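Local coordinates for enoyl-CoA hydratase/isomerase family protein (Ruegeria pomeroyi, PDB 3L3S) that belongs to the crotonase superfamily and probably acts as a hydro-lyase, such as an enoyl-CoA hydratase, in fatty acid metabolism, at residues Ser132-Phe137 with Tyr174-Ala179; Asp127-Ala131 with His197-Leu201; Asn209-Arg215 with Glu241-Gly247; Leu42-Asp48 with His102-Pro106. All blocks are in the same frame, centred on the assembly; numbering follows the deposited sequence.

The four contacts illustrate how a crotonase subunit closes its spiral core and then turns outward to its trimer partners. Along the chain contact 4 closes first; contact 1 lies within the span bridged by contact 2, and contact 3 follows near the C-terminus. Strand 128-131 leads from contact 2 straight into contact 1, where Phe137 CZ lies 4.2 Å from Ala131 CB. Asp127 of contact 2 also touches Pro106 of contact 4, and Arg214 and Leu213 of contact 3 pack on residues 104-106 of contact 4. Contacts 1 and 3, with centres about 36 Å apart, do not meet. Contacts 2 and 3 both reach the third subunit, so both lie where the subunit meets its trimer partner.

Contact 1. Residues Ser132-Phe137 with Tyr174-Ala179; sequences SPAARF and YDADWA
Residues 132-137 run from a type I beta turn, Ser132 to Ala135, into extended backbone, while 174-179 begin extended and become helical at Ala176. The two extended parts meet in a single antiparallel bridge of the crotonase core, where the chain passes from strand 128-131 of one sheet to strand 137-138 of the other. Phe137 and Tyr174 form a hydrogen-bonded pair with CA atoms 5.1 Å apart: Phe137 N donates to Tyr174 O at 2.8 Å, and Tyr174 N to Phe137 O at 2.9 Å. Beyond this one bridge the nearest CA atoms are Arg136 with Asp175, 4.7 Å apart, and Ala135 with Ala176, 5.4 Å, and Arg136 CA makes a CA-H...O contact of 3.3 Å with Tyr174 O.

Asp175 is the N-cap of helix 176-182; with chi1 p, its OD1 accepts from Trp178 N at 3.3 Å. Ala176 directs its CB at the turn, 3.5 Å from Pro133 O and 3.6 Å from Ser132 O. Tyr174, chi1 m, carries its ring away from 132-137, and its hydroxyl is hydrogen-bonded to Glu166 of helix 161-170. Phe137, also m, sets its ring against the start of the helix, in a pocket completed by Leu120, Met123, Met167 and Leu184. The ring edge meets Ala176 CA, 3.8 Å from Phe137 CE2, and the same CE2 lies 3.5 Å from Ala179 CB.

Contact 2. Residues Asp127-Ala131 with His197-Leu201; sequences DLAYA and HVADL
This is buried helix-on-sheet packing, in which helix 194-207 packs on one face of the six-stranded sheet, over strand 128-131. The strand and helix segments run nearly antiparallel, at 153° between their N-to-C directions, with axes 10.4 Å apart at closest approach; the nearest CA atoms, 7.4 Å apart, belong to Tyr130 and Val198. Leu128 and Tyr130 point toward the helix, whereas Ala129 between them points away. Tyr130, chi1 m, receives three helix residues: its CB lies 4.0 Å from Val198 CG2, its CE1 3.6 Å from His197 NE2, and its CZ 3.8 Å from Leu201 CD1. The His197 (chi1 t) and Tyr130 rings meet obliquely, centroids 5.0 Å apart and planes at 57°. Leu201 CD2 also touches Leu128 CD1 at 3.7 Å. No hydrogen bond crosses, and the Tyr130 hydroxyl bonds instead to Glu166 of the third subunit. Such a mostly apolar layer of helix on a largely parallel sheet belongs to the crotonase fold, here placed at the trimer interface.

Contact 3. Residues Asn209-Arg215 with Glu241-Gly247; sequences NQAPLRR and EHFMDPG
A single carboxylate oxygen, Asp245 OD1, ties together two helix ends that lie side by side: it accepts from Asn209 ND2 at 2.8 Å, in nearly linear geometry, and from Gly247 N at 3.0 Å. The second bond makes an Asx turn as the chain leaves helix 228-244. The helices belong to the C-terminal helical region of the crotonase fold, which reaches out to neighbouring subunits; Asn209 precedes helix 210-223, whose start faces the end of helix 228-244.

The nearest backbone pairs are Pro212 with His242, CA atoms 5.5 Å apart, and Asn209 with Gly247, 5.9 Å. Asn209, chi1 t, points toward the opposing segment, and its ND2 also donates to Gly145 O of the third subunit. Asp245, likewise t, brings OD2 to 3.7 Å from Ala211 CB and 3.6 Å from Pro212 CG. The proline thus fills the space between Asp245 and His242, whose ND1 is 3.6 Å from Pro212 CB. With chi1 m, His242 extends its ring alongside helix 210-223, CE1 lying 3.4 Å from Pro212 O, while NE2 is hydrogen-bonded to Thr149 of the third subunit. Asn209 and His242 thus serve both this contact and the subunit interface. Nearly one helical turn beyond Pro212 the contact becomes ionic: Arg215, chi1 t, makes a salt bridge with Glu241, also t, through a weak hydrogen bond from Arg215 NE to Glu241 OE1, 3.3 Å long.

Contact 4. Residues Leu42-Asp48 with His102-Pro106; sequences LRRAMGD and HCPKP
Leu42 lies on the last turns of helix 32-45; its CA-to-CB bond points sideways, but chi1 t and chi2 p bring CD1 within 4.1 Å of Cys103 SG. Its backbone O accepts from Met46 N at 3.0 Å, carrying the helical hydrogen bonding toward the C-terminal end. Ala45 offers its carbonyl: Lys105 NZ donates to Ala45 O at 2.9 Å. The lysine, chi1 m and otherwise extended, reaches the carbonyl from a segment without regular structure, and its NZ also donates to Val51 O, so that one side chain gathers carbonyls from Ala45 and from the loop before strand 53-58.

Here the crotonase core brings two helix-to-strand connections together, since residues 102-106 link helix 84-101 to strand 107-111, and strands 53-58 and 107-111 are parallel neighbours in the sheet. Met46, a selenomethionine in this crystal with chi1 m and chi2 t, makes the main apolar contact: its CG lies 3.5 Å from Cys103 SG, and its CE 4.4 Å from Pro104 CD. Cys103, chi1 t, directs its CB toward the helix and receives both Leu42 and Met46. Past Gly47, the chain bends so that Asp48 O comes within 2.8 Å of Lys105 NZ, while Asp48 OD1 accepts from His50 N.

Contact 1. Residues Ser132-Phe137 with Tyr174-Ala179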
loop_
_atom_site.group_PDB
_atom_site.type_symbol
_atom_site.label_atom_id
_atom_site.label_comp_id
_atom_site.label_asym_id
_atom_site.label_seq_id
_atom_site.Cartn_x
_atom_site.Cartn_y
_atom_site.Cartn_z
ATOM N N SER B 132 21.873 -1.956 7.826
ATOM C CA SER B 132 23.174 -2.292 7.243
ATOM C C SER B 132 22.850 -3.483 6.332
ATOM O O SER B 132 21.760 -4.045 6.454
ATOM C CB SER B 132 24.161 -2.713 8.352
ATOM O OG SER B 132 23.987 -4.065 8.769
ATOM N N PRO B 133 23.759 -3.867 5.400
ATOM C CA PRO B 133 23.449 -5.016 4.532
ATOM C C PRO B 133 23.259 -6.371 5.209
ATOM O O PRO B 133 22.473 -7.184 4.728
ATOM C CB PRO B 133 24.620 -5.031 3.563
ATOM C CG PRO B 133 24.879 -3.601 3.377
ATOM C CD PRO B 133 24.876 -3.103 4.810
ATOM N N ALA B 134 23.910 -6.570 6.355
ATOM C CA ALA B 134 23.823 -7.819 7.122
ATOM C C ALA B 134 22.516 -8.013 7.909
ATOM O O ALA B 134 22.281 -9.083 8.481
ATOM C CB ALA B 134 25.004 -7.922 8.063
ATOM N N ALA B 135 21.662 -6.990 7.907
ATOM C CA ALA B 135 20.391 -7.028 8.622
ATOM C C ALA B 135 19.368 -8.007 8.041
ATOM O O ALA B 135 19.072 -7.979 6.840
ATOM C CB ALA B 135 19.794 -5.626 8.726
ATOM N N ARG B 136 18.910 -8.921 8.898
ATOM C CA ARG B 136 17.918 -9.928 8.531
ATOM C C ARG B 136 16.623 -9.660 9.289
ATOM O O ARG B 136 16.624 -9.008 10.336
ATOM C CB ARG B 136 18.438 -11.346 8.749
ATOM C CG ARG B 136 19.586 -11.742 7.807
ATOM C CD ARG B 136 20.177 -13.107 8.163
ATOM N NE ARG B 136 20.385 -13.269 9.608
ATOM C CZ ARG B 136 21.556 -13.186 10.236
ATOM N NH1 ARG B 136 22.680 -12.940 9.567
ATOM N NH2 ARG B 136 21.597 -13.346 11.552
ATOM N N PHE B 137 15.506 -10.051 8.680
ATOM C CA PHE B 137 14.176 -9.784 9.226
ATOM C C PHE B 137 13.332 -11.043 9.265
ATOM O O PHE B 137 13.263 -11.788 8.285
ATOM C CB PHE B 137 13.490 -8.685 8.386
ATOM C CG PHE B 137 14.343 -7.456 8.186
ATOM C CD1 PHE B 137 14.329 -6.417 9.129
ATOM C CD2 PHE B 137 15.239 -7.373 7.101
ATOM C CE1 PHE B 137 15.200 -5.304 8.999
ATOM C CE2 PHE B 137 16.117 -6.273 6.964
ATOM C CZ PHE B 137 16.099 -5.240 7.907
ATOM N N TYR B 174 14.455 -12.909 5.945
ATOM C CA TYR B 174 14.608 -12.106 4.738
ATOM C C TYR B 174 15.744 -11.127 4.922
ATOM O O TYR B 174 15.910 -10.585 6.012
ATOM C CB TYR B 174 13.311 -11.350 4.467
ATOM C CG TYR B 174 12.131 -12.240 4.138
ATOM C CD1 TYR B 174 11.813 -12.553 2.799
ATOM C CD2 TYR B 174 11.317 -12.770 5.156
ATOM C CE1 TYR B 174 10.704 -13.368 2.479
ATOM C CE2 TYR B 174 10.209 -13.590 4.850
ATOM C CZ TYR B 174 9.913 -13.878 3.509
ATOM O OH TYR B 174 8.844 -14.668 3.205
ATOM N N ASP B 175 16.491 -10.871 3.845
ATOM C CA ASP B 175 17.640 -9.958 3.884
ATOM C C ASP B 175 17.281 -8.465 3.818
ATOM O O ASP B 175 16.103 -8.108 3.762
ATOM C CB ASP B 175 18.701 -10.348 2.818
ATOM C CG ASP B 175 18.176 -10.320 1.364
ATOM O OD1 ASP B 175 16.989 -10.023 1.117
ATOM O OD2 ASP B 175 18.978 -10.604 0.447
ATOM N N ALA B 176 18.302 -7.610 3.828
ATOM C CA ALA B 176 18.136 -6.159 3.764
ATOM C C ALA B 176 17.594 -5.660 2.425
ATOM O O ALA B 176 16.822 -4.696 2.387
ATOM C CB ALA B 176 19.450 -5.464 4.086
ATOM N N ASP B 177 17.991 -6.331 1.343
ATOM C CA ASP B 177 17.562 -5.975 -0.005
ATOM C C ASP B 177 16.070 -6.154 -0.238
ATOM O O ASP B 177 15.435 -5.278 -0.829
ATOM C CB ASP B 177 18.375 -6.725 -1.057
ATOM C CG ASP B 177 19.787 -6.185 -1.192
ATOM O OD1 ASP B 177 20.737 -6.997 -1.214
ATOM O OD2 ASP B 177 19.957 -4.951 -1.285
ATOM N N TRP B 178 15.513 -7.238 0.310
ATOM C CA TRP B 178 14.089 -7.560 0.189
ATOM C C TRP B 178 13.314 -6.535 1.004
ATOM O O TRP B 178 12.254 -6.089 0.589
ATOM C CB TRP B 178 13.812 -8.981 0.721
ATOM C CG TRP B 178 12.382 -9.480 0.589
ATOM C CD1 TRP B 178 11.855 -10.190 -0.457
ATOM C CD2 TRP B 178 11.313 -9.305 1.531
ATOM N NE1 TRP B 178 10.527 -10.465 -0.226
ATOM C CE2 TRP B 178 10.165 -9.936 0.983
ATOM C CE3 TRP B 178 11.209 -8.677 2.794
ATOM C CZ2 TRP B 178 8.917 -9.957 1.656
ATOM C CZ3 TRP B 178 9.968 -8.694 3.468
ATOM C CH2 TRP B 178 8.839 -9.333 2.891
ATOM N N ALA B 179 13.861 -6.198 2.171
ATOM C CA ALA B 179 13.268 -5.235 3.091
ATOM C C ALA B 179 13.212 -3.827 2.528
ATOM O O ALA B 179 12.259 -3.095 2.794
ATOM C CB ALA B 179 14.001 -5.236 4.392
#

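Contact 2. Residues Asp127-Ala131 with His197-Leu201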
loop_
_atom_site.group_PDB
_atom_site.type_symbol
_atom_site.label_atom_id
_atom_site.label_comp_id
_atom_site.label_asym_id
_atom_site.label_seq_id
_atom_site.Cartn_x
_atom_site.Cartn_y
_atom_site.Cartn_z
ATOM N N ASP B 127 8.861 5.516 12.859
ATOM C CA ASP B 127 8.538 6.255 11.633
ATOM C C ASP B 127 9.530 5.904 10.528
ATOM O O ASP B 127 9.138 5.635 9.381
ATOM C CB ASP B 127 8.566 7.765 11.879
ATOM C CG ASP B 127 7.492 8.230 12.847
ATOM O OD1 ASP B 127 6.326 7.812 12.706
ATOM O OD2 ASP B 127 7.820 9.027 13.748
ATOM N N LEU B 128 10.815 5.898 10.890
ATOM C CA LEU B 128 11.897 5.560 9.965
ATOM C C LEU B 128 12.755 4.368 10.449
ATOM O O LEU B 128 12.782 4.047 11.643
ATOM C CB LEU B 128 12.771 6.789 9.694
ATOM C CG LEU B 128 12.092 8.073 9.188
ATOM C CD1 LEU B 128 13.099 9.198 9.065
ATOM C CD2 LEU B 128 11.381 7.822 7.866
ATOM N N ALA B 129 13.410 3.688 9.508
ATOM C CA ALA B 129 14.260 2.538 9.814
ATOM C C ALA B 129 15.400 2.449 8.807
ATOM O O ALA B 129 15.176 2.473 7.593
ATOM C CB ALA B 129 13.448 1.244 9.812
ATOM N N TYR B 130 16.625 2.414 9.323
ATOM C CA TYR B 130 17.829 2.336 8.494
ATOM C C TYR B 130 18.645 1.108 8.875
ATOM O O TYR B 130 18.948 0.877 10.056
ATOM C CB TYR B 130 18.663 3.621 8.626
ATOM C CG TYR B 130 17.923 4.850 8.151
ATOM C CD1 TYR B 130 17.963 5.243 6.796
ATOM C CD2 TYR B 130 17.079 5.570 9.030
ATOM C CE1 TYR B 130 17.164 6.319 6.318
ATOM C CE2 TYR B 130 16.279 6.638 8.569
ATOM C CZ TYR B 130 16.318 7.003 7.211
ATOM O OH TYR B 130 15.466 7.982 6.747
ATOM N N ALA B 131 18.983 0.322 7.867
ATOM C CA ALA B 131 19.733 -0.899 8.084
ATOM C C ALA B 131 21.056 -1.018 7.347
ATOM O O ALA B 131 21.349 -0.256 6.422
ATOM C CB ALA B 131 18.849 -2.100 7.772
ATOM N N HIS B 197 24.840 8.510 9.445
ATOM C CA HIS B 197 23.643 8.755 8.638
ATOM C C HIS B 197 22.419 9.055 9.502
ATOM O O HIS B 197 21.722 10.036 9.260
ATOM C CB HIS B 197 23.350 7.559 7.730
ATOM C CG HIS B 197 22.214 7.785 6.778
ATOM N ND1 HIS B 197 22.393 8.349 5.535
ATOM C CD2 HIS B 197 20.890 7.520 6.885
ATOM C CE1 HIS B 197 21.227 8.424 4.917
ATOM N NE2 HIS B 197 20.299 7.927 5.715
ATOM N N VAL B 198 22.181 8.195 10.495
ATOM C CA VAL B 198 21.067 8.321 11.433
ATOM C C VAL B 198 21.240 9.554 12.320
ATOM O O VAL B 198 20.302 10.327 12.482
ATOM C CB VAL B 198 20.925 7.031 12.295
ATOM C CG1 VAL B 198 19.878 7.200 13.406
ATOM C CG2 VAL B 198 20.534 5.866 11.405
ATOM N N ALA B 199 22.457 9.770 12.819
ATOM C CA ALA B 199 22.764 10.913 13.683
ATOM C C ALA B 199 22.582 12.271 12.986
ATOM O O ALA B 199 22.058 13.209 13.588
ATOM C CB ALA B 199 24.171 10.782 14.250
ATOM N N ASP B 200 22.953 12.340 11.705
ATOM C CA ASP B 200 22.833 13.566 10.896
ATOM C C ASP B 200 21.386 13.818 10.489
ATOM O O ASP B 200 20.921 14.959 10.506
ATOM C CB ASP B 200 23.697 13.485 9.624
ATOM C CG ASP B 200 25.194 13.444 9.916
ATOM O OD1 ASP B 200 25.635 13.988 10.951
ATOM O OD2 ASP B 200 25.938 12.860 9.099
ATOM N N LEU B 201 20.686 12.732 10.148
ATOM C CA LEU B 201 19.287 12.770 9.729
ATOM C C LEU B 201 18.394 13.168 10.916
ATOM O O LEU B 201 17.497 13.999 10.767
ATOM C CB LEU B 201 18.893 11.405 9.163
ATOM C CG LEU B 201 17.635 11.233 8.315
ATOM C CD1 LEU B 201 17.951 10.390 7.086
ATOM C CD2 LEU B 201 16.551 10.579 9.144
#

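Contact 3. Residues Asn209-Arg215 with Glu241-Gly247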
loop_
_atom_site.group_PDB
_atom_site.type_symbol
_atom_site.label_atom_id
_atom_site.label_comp_id
_atom_site.label_asym_id
_atom_site.label_seq_id
_atom_site.Cartn_x
_atom_site.Cartn_y
_atom_site.Cartn_z
ATOM N N ASN B 209 11.991 23.868 12.647
ATOM C CA ASN B 209 10.892 24.473 13.404
ATOM C C ASN B 209 9.983 23.331 13.875
ATOM O O ASN B 209 9.309 22.672 13.081
ATOM C CB ASN B 209 10.163 25.473 12.503
ATOM C CG ASN B 209 9.103 26.270 13.227
ATOM O OD1 ASN B 209 9.105 26.384 14.444
ATOM N ND2 ASN B 209 8.169 26.805 12.468
ATOM N N GLN B 210 10.059 23.065 15.171
ATOM C CA GLN B 210 9.351 21.967 15.821
ATOM C C GLN B 210 7.828 21.877 15.831
ATOM O O GLN B 210 7.292 20.804 15.546
ATOM C CB GLN B 210 9.904 21.767 17.237
ATOM C CG GLN B 210 11.409 21.447 17.293
ATOM C CD GLN B 210 11.783 20.177 16.539
ATOM O OE1 GLN B 210 11.452 19.070 16.961
ATOM N NE2 GLN B 210 12.469 20.335 15.416
ATOM N N ALA B 211 7.128 22.977 16.122
ATOM C CA ALA B 211 5.660 22.944 16.169
ATOM C C ALA B 211 4.962 22.431 14.890
ATOM O O ALA B 211 4.044 21.618 15.005
ATOM C CB ALA B 211 5.079 24.292 16.665
ATOM N N PRO B 212 5.407 22.857 13.671
ATOM C CA PRO B 212 4.751 22.351 12.458
ATOM C C PRO B 212 5.125 20.897 12.156
ATOM O O PRO B 212 4.379 20.197 11.465
ATOM C CB PRO B 212 5.310 23.257 11.363
ATOM C CG PRO B 212 5.540 24.506 12.035
ATOM C CD PRO B 212 6.201 24.049 13.311
ATOM N N LEU B 213 6.287 20.471 12.667
ATOM C CA LEU B 213 6.816 19.116 12.482
ATOM C C LEU B 213 5.955 18.106 13.231
ATOM O O LEU B 213 5.564 17.088 12.661
ATOM C CB LEU B 213 8.253 19.031 13.022
ATOM C CG LEU B 213 9.352 18.056 12.571
ATOM C CD1 LEU B 213 10.362 17.960 13.696
ATOM C CD2 LEU B 213 8.854 16.674 12.229
ATOM N N ARG B 214 5.704 18.381 14.511
ATOM C CA ARG B 214 4.910 17.497 15.369
ATOM C C ARG B 214 3.452 17.467 14.980
ATOM O O ARG B 214 2.858 16.393 14.891
ATOM C CB ARG B 214 5.070 17.879 16.831
ATOM C CG ARG B 214 6.454 17.570 17.319
ATOM C CD ARG B 214 6.797 18.302 18.574
ATOM N NE ARG B 214 8.246 18.385 18.695
ATOM C CZ ARG B 214 8.886 18.921 19.723
ATOM N NH1 ARG B 214 8.207 19.429 20.749
ATOM N NH2 ARG B 214 10.213 18.960 19.714
ATOM N N ARG B 215 2.918 18.646 14.660
ATOM C CA ARG B 215 1.531 18.797 14.229
ATOM C C ARG B 215 1.386 18.112 12.857
ATOM O O ARG B 215 0.412 17.413 12.608
ATOM C CB ARG B 215 1.184 20.285 14.134
ATOM C CG ARG B 215 -0.292 20.613 14.039
ATOM C CD ARG B 215 -0.989 20.634 15.390
ATOM N NE ARG B 215 -2.434 20.780 15.217
ATOM C CZ ARG B 215 -3.313 19.785 15.335
ATOM N NH1 ARG B 215 -2.906 18.556 15.634
ATOM N NH2 ARG B 215 -4.602 20.013 15.127
ATOM N N GLU B 241 -2.223 26.667 9.726
ATOM C CA GLU B 241 -1.468 26.856 10.963
ATOM C C GLU B 241 0.059 26.855 10.737
ATOM O O GLU B 241 0.765 27.611 11.394
ATOM C CB GLU B 241 -1.879 25.774 11.965
ATOM C CG GLU B 241 -1.242 25.858 13.345
ATOM C CD GLU B 241 -0.846 24.484 13.870
ATOM O OE1 GLU B 241 -1.638 23.903 14.652
ATOM O OE2 GLU B 241 0.245 23.985 13.482
ATOM N N HIS B 242 0.541 26.059 9.773
ATOM C CA HIS B 242 1.977 25.968 9.439
ATOM C C HIS B 242 2.462 27.272 8.823
ATOM O O HIS B 242 3.601 27.694 9.039
ATOM C CB HIS B 242 2.263 24.857 8.414
ATOM C CG HIS B 242 1.957 23.473 8.890
ATOM N ND1 HIS B 242 1.877 23.132 10.224
ATOM C CD2 HIS B 242 1.702 22.339 8.198
ATOM C CE1 HIS B 242 1.583 21.848 10.331
ATOM N NE2 HIS B 242 1.472 21.344 9.116
ATOM N N PHE B 243 1.594 27.869 8.006
ATOM C CA PHE B 243 1.893 29.125 7.336
ATOM C C PHE B 243 1.691 30.341 8.243
ATOM O O PHE B 243 2.111 31.445 7.908
ATOM C CB PHE B 243 1.105 29.235 6.024
ATOM C CG PHE B 243 1.791 28.582 4.852
ATOM C CD1 PHE B 243 2.409 29.366 3.859
ATOM C CD2 PHE B 243 1.874 27.172 4.757
ATOM C CE1 PHE B 243 3.118 28.755 2.773
ATOM C CE2 PHE B 243 2.571 26.545 3.691
ATOM C CZ PHE B 243 3.195 27.338 2.696
HETATM N N MSE B 244 1.082 30.126 9.407
HETATM C CA MSE B 244 0.860 31.199 10.373
HETATM C C MSE B 244 1.860 31.141 11.525
HETATM O O MSE B 244 1.931 32.062 12.347
HETATM C CB MSE B 244 -0.588 31.165 10.888
HETATM C CG MSE B 244 -1.628 31.402 9.796
HETATM SE SE MSE B 244 -1.388 33.117 8.914
HETATM C CE MSE B 244 -0.708 32.651 7.193
ATOM N N ASP B 245 2.672 30.080 11.527
ATOM C CA ASP B 245 3.703 29.832 12.540
ATOM C C ASP B 245 4.799 30.910 12.467
ATOM O O ASP B 245 5.234 31.273 11.366
ATOM C CB ASP B 245 4.320 28.442 12.311
ATOM C CG ASP B 245 5.039 27.900 13.541
ATOM O OD1 ASP B 245 6.209 28.267 13.769
ATOM O OD2 ASP B 245 4.431 27.089 14.270
ATOM N N PRO B 246 5.215 31.474 13.629
ATOM C CA PRO B 246 6.264 32.508 13.639
ATOM C C PRO B 246 7.654 32.007 13.208
ATOM O O PRO B 246 8.490 32.794 12.762
ATOM C CB PRO B 246 6.254 32.992 15.090
ATOM C CG PRO B 246 5.745 31.803 15.865
ATOM C CD PRO B 246 4.630 31.326 14.979
ATOM N N GLY B 247 7.856 30.689 13.285
ATOM C CA GLY B 247 9.127 30.090 12.906
ATOM C C GLY B 247 9.282 29.719 11.439
ATOM O O GLY B 247 10.257 29.061 11.079
#

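Contact 4. Residues Leu42-Asp48 with His102-Pro106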
loop_
_atom_site.group_PDB
_atom_site.type_symbol
_atom_site.label_atom_id
_atom_site.label_comp_id
_atom_site.label_asym_id
_atom_site.label_seq_id
_atom_site.Cartn_x
_atom_site.Cartn_y
_atom_site.Cartn_z
ATOM N N LEU B 42 9.661 6.800 26.877
ATOM C CA LEU B 42 8.838 7.404 25.840
ATOM C C LEU B 42 7.843 8.422 26.419
ATOM O O LEU B 42 7.624 9.474 25.817
ATOM C CB LEU B 42 8.107 6.313 25.050
ATOM C CG LEU B 42 7.213 6.731 23.883
ATOM C CD1 LEU B 42 8.049 7.332 22.758
ATOM C CD2 LEU B 42 6.439 5.535 23.412
ATOM N N ARG B 43 7.257 8.106 27.579
ATOM C CA ARG B 43 6.302 9.001 28.254
ATOM C C ARG B 43 6.998 10.282 28.689
ATOM O O ARG B 43 6.432 11.372 28.575
ATOM C CB ARG B 43 5.667 8.332 29.473
ATOM C CG ARG B 43 4.615 7.289 29.145
ATOM C CD ARG B 43 3.954 6.776 30.411
ATOM N NE ARG B 43 3.326 5.468 30.225
ATOM C CZ ARG B 43 3.828 4.318 30.672
ATOM N NH1 ARG B 43 4.979 4.292 31.333
ATOM N NH2 ARG B 43 3.163 3.187 30.475
ATOM N N ARG B 44 8.261 10.138 29.095
ATOM C CA ARG B 44 9.091 11.255 29.530
ATOM C C ARG B 44 9.595 12.059 28.342
ATOM O O ARG B 44 9.692 13.278 28.424
ATOM C CB ARG B 44 10.275 10.760 30.373
ATOM C CG ARG B 44 9.878 10.210 31.748
ATOM C CD ARG B 44 11.081 9.785 32.599
ATOM N NE ARG B 44 11.766 8.594 32.086
ATOM C CZ ARG B 44 13.048 8.554 31.725
ATOM N NH1 ARG B 44 13.819 9.638 31.811
ATOM N NH2 ARG B 44 13.556 7.426 31.254
ATOM N N ALA B 45 9.863 11.377 27.229
ATOM C CA ALA B 45 10.355 12.013 26.004
ATOM C C ALA B 45 9.289 12.863 25.325
ATOM O O ALA B 45 9.579 13.957 24.834
ATOM C CB ALA B 45 10.872 10.971 25.040
HETATM N N MSE B 46 8.052 12.362 25.328
HETATM C CA MSE B 46 6.915 13.061 24.725
HETATM C C MSE B 46 6.479 14.283 25.529
HETATM O O MSE B 46 5.774 15.153 25.004
HETATM C CB MSE B 46 5.743 12.101 24.520
HETATM C CG MSE B 46 5.856 11.304 23.241
HETATM SE SE MSE B 46 4.746 9.697 23.124
HETATM C CE MSE B 46 2.973 10.425 23.532
ATOM N N GLY B 47 6.942 14.352 26.779
ATOM C CA GLY B 47 6.622 15.463 27.661
ATOM C C GLY B 47 7.780 16.420 27.890
ATOM O O GLY B 47 7.607 17.451 28.543
ATOM N N ASP B 48 8.940 16.106 27.317
ATOM C CA ASP B 48 10.159 16.911 27.452
ATOM C C ASP B 48 10.408 17.756 26.189
ATOM O O ASP B 48 10.630 17.215 25.106
ATOM C CB ASP B 48 11.348 15.966 27.719
ATOM C CG ASP B 48 12.569 16.664 28.316
ATOM O OD1 ASP B 48 12.694 17.907 28.220
ATOM O OD2 ASP B 48 13.430 15.938 28.870
ATOM N N HIS B 102 2.089 6.297 17.259
ATOM C CA HIS B 102 1.280 7.528 17.318
ATOM C C HIS B 102 2.026 8.696 17.996
ATOM O O HIS B 102 1.426 9.735 18.295
ATOM C CB HIS B 102 -0.053 7.290 18.053
ATOM C CG HIS B 102 -1.091 6.555 17.252
ATOM N ND1 HIS B 102 -0.923 6.207 15.928
ATOM C CD2 HIS B 102 -2.315 6.092 17.606
ATOM C CE1 HIS B 102 -1.995 5.560 15.503
ATOM N NE2 HIS B 102 -2.854 5.475 16.503
ATOM N N CYS B 103 3.331 8.525 18.222
ATOM C CA CYS B 103 4.175 9.545 18.854
ATOM C C CYS B 103 4.399 10.726 17.903
ATOM O O CYS B 103 4.916 10.537 16.807
ATOM C CB CYS B 103 5.521 8.933 19.261
ATOM S SG CYS B 103 6.707 10.064 20.037
ATOM N N PRO B 104 4.000 11.955 18.310
ATOM C CA PRO B 104 4.144 13.185 17.512
ATOM C C PRO B 104 5.580 13.496 17.091
ATOM O O PRO B 104 5.793 14.085 16.037
ATOM C CB PRO B 104 3.612 14.263 18.449
ATOM C CG PRO B 104 2.614 13.539 19.255
ATOM C CD PRO B 104 3.325 12.268 19.583
ATOM N N LYS B 105 6.545 13.102 17.927
ATOM C CA LYS B 105 7.976 13.308 17.675
ATOM C C LYS B 105 8.533 12.150 16.839
ATOM O O LYS B 105 8.148 11.000 17.061
ATOM C CB LYS B 105 8.731 13.437 19.004
ATOM C CG LYS B 105 8.348 14.697 19.747
ATOM C CD LYS B 105 8.945 14.812 21.116
ATOM C CE LYS B 105 8.171 15.869 21.903
ATOM N NZ LYS B 105 8.815 16.179 23.197
ATOM N N PRO B 106 9.404 12.439 15.842
ATOM C CA PRO B 106 9.994 11.399 14.979
ATOM C C PRO B 106 10.762 10.305 15.701
ATOM O O PRO B 106 11.528 10.577 16.620
ATOM C CB PRO B 106 10.930 12.189 14.070
ATOM C CG PRO B 106 10.284 13.506 13.972
ATOM C CD PRO B 106 9.854 13.772 15.396
#